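Side-chain contacts in putative membrane protein COG4129 (PDB 3KMI), which is of uncertain function but is probably a membrane exporter of aromatic acids, represented here by its helical C-terminal domain: residues R85-L88 and E89-S93; N99-P102 and P103-I107. All blocks are in the same frame, centred on the assembly; numbering follows the deposited sequence.

Interaction 1. Residues R85-L88 and E89-S93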
loop_
_atom_site.group_PDB
_atom_site.type_symbol
_atom_site.label_atom_id
_atom_site.label_comp_id
_atom_site.label_asym_id
_atom_site.label_seq_id
_atom_site.Cartn_x
_atom_site.Cartn_y
_atom_site.Cartn_z
ATOM N N ARG A 85 -2.647 -9.507 -1.481
ATOM C CA ARG A 85 -1.570 -10.014 -2.352
ATOM C C ARG A 85 -0.595 -8.862 -2.711
ATOM O O ARG A 85 0.630 -9.041 -2.653
ATOM C CB ARG A 85 -2.163 -10.680 -3.625
ATOM C CG ARG A 85 -1.106 -11.340 -4.561
ATOM C CD ARG A 85 -0.478 -10.332 -5.583
ATOM N NE ARG A 85 -1.516 -9.443 -6.125
ATOM C CZ ARG A 85 -2.467 -9.808 -6.973
ATOM N NH1 ARG A 85 -2.526 -11.052 -7.471
ATOM N NH2 ARG A 85 -3.356 -8.902 -7.355
ATOM N N ASP A 86 -1.132 -7.719 -3.139
ATOM C CA ASP A 86 -0.296 -6.551 -3.405
ATOM C C ASP A 86 0.568 -6.131 -2.183
ATOM O O ASP A 86 1.735 -5.768 -2.340
ATOM C CB ASP A 86 -1.151 -5.350 -3.880
ATOM C CG ASP A 86 -1.733 -5.552 -5.289
ATOM O OD1 ASP A 86 -1.398 -6.558 -5.953
ATOM O OD2 ASP A 86 -2.575 -4.740 -5.721
ATOM N N ILE A 87 -0.029 -6.149 -0.998
ATOM C CA ILE A 87 0.678 -5.724 0.239
ATOM C C ILE A 87 1.780 -6.742 0.555
ATOM O O ILE A 87 2.871 -6.362 0.992
ATOM C CB ILE A 87 -0.298 -5.597 1.422
ATOM C CG1 ILE A 87 -1.188 -4.356 1.279
ATOM C CG2 ILE A 87 0.437 -5.544 2.812
ATOM C CD1 ILE A 87 -2.418 -4.409 2.215
ATOM N N LEU A 88 1.498 -8.017 0.327
ATOM C CA LEU A 88 2.537 -9.059 0.424
ATOM C C LEU A 88 3.722 -8.769 -0.480
ATOM O O LEU A 88 4.890 -8.838 -0.043
ATOM C CB LEU A 88 1.976 -10.467 0.119
ATOM C CG LEU A 88 0.965 -11.059 1.128
ATOM C CD1 LEU A 88 0.269 -12.321 0.539
ATOM C CD2 LEU A 88 1.664 -11.380 2.470
ATOM N N GLU A 89 3.428 -8.450 -1.740
ATOM C CA GLU A 89 4.511 -8.051 -2.657
ATOM C C GLU A 89 5.275 -6.807 -2.173
ATOM O O GLU A 89 6.489 -6.768 -2.292
ATOM C CB GLU A 89 3.948 -7.811 -4.057
ATOM C CG GLU A 89 3.494 -9.097 -4.682
ATOM C CD GLU A 89 3.044 -8.897 -6.124
ATOM O OE1 GLU A 89 2.129 -8.101 -6.383
ATOM O OE2 GLU A 89 3.631 -9.512 -6.987
ATOM N N ASN A 90 4.560 -5.811 -1.645
ATOM C CA ASN A 90 5.211 -4.636 -1.058
ATOM C C ASN A 90 6.129 -5.004 0.127
ATOM O O ASN A 90 7.250 -4.511 0.213
ATOM C CB ASN A 90 4.189 -3.593 -0.614
ATOM C CG ASN A 90 3.342 -3.057 -1.755
ATOM O OD1 ASN A 90 3.667 -3.232 -2.946
ATOM N ND2 ASN A 90 2.256 -2.379 -1.397
ATOM N N LEU A 91 5.633 -5.841 1.035
ATOM C CA LEU A 91 6.450 -6.298 2.157
ATOM C C LEU A 91 7.691 -7.011 1.644
ATOM O O LEU A 91 8.800 -6.655 2.032
ATOM C CB LEU A 91 5.640 -7.206 3.070
ATOM C CG LEU A 91 4.571 -6.430 3.845
ATOM C CD1 LEU A 91 3.502 -7.387 4.337
ATOM C CD2 LEU A 91 5.190 -5.660 4.999
ATOM N N TYR A 92 7.501 -7.988 0.753
ATOM C CA TYR A 92 8.639 -8.736 0.191
ATOM C C TYR A 92 9.721 -7.809 -0.360
ATOM O O TYR A 92 10.917 -8.017 -0.070
ATOM C CB TYR A 92 8.190 -9.717 -0.906
ATOM C CG TYR A 92 9.372 -10.444 -1.566
ATOM C CD1 TYR A 92 9.982 -11.532 -0.933
ATOM C CD2 TYR A 92 9.856 -10.053 -2.812
ATOM C CE1 TYR A 92 11.066 -12.233 -1.542
ATOM C CE2 TYR A 92 10.939 -10.739 -3.423
ATOM C CZ TYR A 92 11.530 -11.816 -2.767
ATOM O OH TYR A 92 12.574 -12.493 -3.327
ATOM N N SER A 93 9.332 -6.831 -1.181
ATOM C CA SER A 93 10.287 -5.861 -1.718
ATOM C C SER A 93 11.064 -5.215 -0.568
ATOM O O SER A 93 12.302 -5.156 -0.604
ATOM C CB SER A 93 9.570 -4.812 -2.582
ATOM O OG SER A 93 10.464 -3.853 -3.096
#
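Arg85 and Glu89 sit one helical turn apart, their side chains running side by side and pointing the same way. The arginine CB leads to a CG placed opposite the backbone N (chi1 -176°), and the chain then bends about CB-CG and CG-CD, which brings CD beside Glu89 and NE to Asp86. CD is the first atom to touch, 3.5 Å from Glu89 OE1, a contact of methylene with carboxylate oxygen. NE follows with two acidic neighbours. It donates a hydrogen bond of 2.9 Å to Asp86 OD1, which lies close to the guanidinium plane and is met on its anti side, from somewhat out of the carboxylate plane. Glu89 OE1, by contrast, stands well out of the guanidinium plane, 3.9 Å from Arg85 NE, a long salt bridge of charges only, with no N-H directed at the oxygen. Beyond CZ, NH2 adds a weak bond to the same Asp86 OD1, while NH1 turns to Asn49 on helix 41-61. The three residues make a salt-bridge network on one side of helix 68-95, part of an all-helical domain. Because Asp86 OD1 and Glu89 OE1 are also only 3.9 Å apart, the arginine's positive charge probably offsets the repulsion between the two acids.

Underneath, regular i to i+4 backbone bonds set the spacing, among them Glu89 N to Arg85 O. Ile87, Leu88 and Leu91 are the buried side chains here: Ile87 and, in the conformer described, Leu91 point the same way and touch helix 148-176, whereas Leu88 packs against Val21, Val24, Leu25 and Ile28 of helix 7-33. Asn90, whose own backbone N bonds to Asp86 O, extends its ND2 to Glu163 of helix 148-176.

Interaction 2. Residues N99-P102 and P103-I107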
loop_
_atom_site.group_PDB
_atom_site.type_symbol
_atom_site.label_atom_id
_atom_site.label_comp_id
_atom_site.label_asym_id
_atom_site.label_seq_id
_atom_site.Cartn_x
_atom_site.Cartn_y
_atom_site.Cartn_z
ATOM N N ASN A 99 19.632 -5.228 5.340
ATOM C CA ASN A 99 21.094 -5.481 5.381
ATOM C C ASN A 99 21.535 -6.261 6.630
ATOM O O ASN A 99 22.677 -6.745 6.700
ATOM C CB ASN A 99 21.876 -4.148 5.433
ATOM C CG ASN A 99 21.744 -3.311 4.184
ATOM O OD1 ASN A 99 20.657 -2.845 3.840
ATOM N ND2 ASN A 99 22.874 -3.065 3.518
ATOM N N SER A 100 20.650 -6.357 7.621
ATOM C CA SER A 100 21.018 -6.788 8.986
ATOM C C SER A 100 19.685 -7.284 9.594
ATOM O O SER A 100 18.622 -6.920 9.089
ATOM C CB SER A 100 21.522 -5.551 9.736
ATOM O OG SER A 100 22.045 -5.836 11.020
ATOM N N THR A 101 19.726 -8.072 10.660
ATOM C CA THR A 101 18.504 -8.408 11.389
ATOM C C THR A 101 18.639 -7.941 12.833
ATOM O O THR A 101 18.919 -8.766 13.710
ATOM C CB THR A 101 18.217 -9.930 11.374
ATOM O OG1 THR A 101 18.364 -10.424 10.044
ATOM C CG2 THR A 101 16.789 -10.244 11.861
ATOM N N PRO A 102 18.467 -6.620 13.102
ATOM C CA PRO A 102 18.590 -6.161 14.516
ATOM C C PRO A 102 17.409 -6.653 15.415
ATOM O O PRO A 102 16.473 -7.232 14.898
ATOM C CB PRO A 102 18.580 -4.640 14.375
ATOM C CG PRO A 102 17.793 -4.394 13.136
ATOM C CD PRO A 102 18.241 -5.483 12.193
ATOM N N PRO A 103 17.469 -6.442 16.747
ATOM C CA PRO A 103 16.416 -6.942 17.609
ATOM C C PRO A 103 15.034 -6.511 17.181
ATOM O O PRO A 103 14.138 -7.322 17.220
ATOM C CB PRO A 103 16.771 -6.328 18.970
ATOM C CG PRO A 103 18.211 -6.295 18.943
ATOM C CD PRO A 103 18.573 -5.881 17.550
ATOM N N GLN A 104 14.865 -5.262 16.749
ATOM C CA GLN A 104 13.541 -4.783 16.297
ATOM C C GLN A 104 13.011 -5.514 15.048
ATOM O O GLN A 104 11.807 -5.678 14.897
ATOM C CB GLN A 104 13.557 -3.271 16.067
ATOM C CG GLN A 104 13.605 -2.411 17.341
ATOM C CD GLN A 104 12.456 -2.701 18.319
ATOM O OE1 GLN A 104 12.680 -2.922 19.516
ATOM N NE2 GLN A 104 11.229 -2.702 17.815
ATOM N N ALA A 105 13.923 -5.949 14.173
ATOM C CA ALA A 105 13.572 -6.807 13.028
ATOM C C ALA A 105 13.101 -8.177 13.495
ATOM O O ALA A 105 12.107 -8.692 13.004
ATOM C CB ALA A 105 14.785 -6.938 12.045
ATOM N N HIS A 106 13.811 -8.775 14.451
ATOM C CA HIS A 106 13.367 -10.024 15.077
ATOM C C HIS A 106 11.967 -9.854 15.709
ATOM O O HIS A 106 11.154 -10.745 15.618
ATOM C CB HIS A 106 14.382 -10.471 16.133
ATOM C CG HIS A 106 15.634 -11.068 15.565
ATOM N ND1 HIS A 106 15.671 -12.337 15.023
ATOM C CD2 HIS A 106 16.905 -10.601 15.516
ATOM C CE1 HIS A 106 16.904 -12.617 14.639
ATOM N NE2 HIS A 106 17.673 -11.580 14.927
ATOM N N ILE A 107 11.691 -8.705 16.317
ATOM C CA ILE A 107 10.382 -8.450 16.940
ATOM C C ILE A 107 9.286 -8.313 15.850
ATOM O O ILE A 107 8.178 -8.837 16.005
ATOM C CB ILE A 107 10.446 -7.225 17.882
ATOM C CG1 ILE A 107 11.181 -7.607 19.177
ATOM C CG2 ILE A 107 9.025 -6.665 18.229
ATOM C CD1 ILE A 107 11.718 -6.412 19.927
#
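Thr101 lays its methyl group over one face of the His106 imidazole. CG2 stands 3.6 Å from the ring centroid, 14° off the ring normal, which makes this a well-centred CH-pi contact; the two side chains cross at about a right angle. The threonine torsion explains the division of labour: with chi1 at -47°, CG2 lies anti to the backbone N and is directed at the ring, while OG1 takes the other branch and hydrogen-bonds to the carbonyl oxygen of Ile32 at the end of helix 7-33. That bond fixes the rotation of the side chain and so the position of its methyl. His106 CD2 also comes within 3.3 Å of Thr101 O.

One shell further out is Pro102, whose carbonyl oxygen receives two backbone N-H groups. His106 N gives the straighter bond, 3.1 Å to Pro102 O at 165°; Ala105 N gives a weak one to the same oxygen, bent to 121°. Alongside, Pro102 CD rests on Ala105 CB at 3.8 Å, and the methyl of Ala105 also meets Ile32 and Leu157, wedged between helices 7-33 and 148-176.

Pro103 has no N-H to offer, which suits the first turn of a helix, where no preceding carbonyl is available to accept one. Pro102 occupies the N-cap position and Pro103 is N1, which makes Thr101 N' and His106 N4. These are the two positions that meet in a hydrophobic staple, and at the start of helix 103-117 a threonine methyl over an imidazole face takes that place.

In the fold
Interactions 1 and 2 follow one another along the chain: residues 85-93 lie within helix 68-95, whereas interaction 2 covers the last part of the following loop and the start of helix 103-117. Their centres are about 19 Å apart and their nearest atoms about 9 Å, so they do not touch. Interaction 1 is partly buried, centred about 7 Å from the middle of the chain; interaction 2 is a surface contact about 19 Å from it. Both nevertheless border the same two helices, 7-33 and 148-176, through Leu88 and Ile87 in the first case and Ala105 in the second. Neither meets the other chain of the assembly.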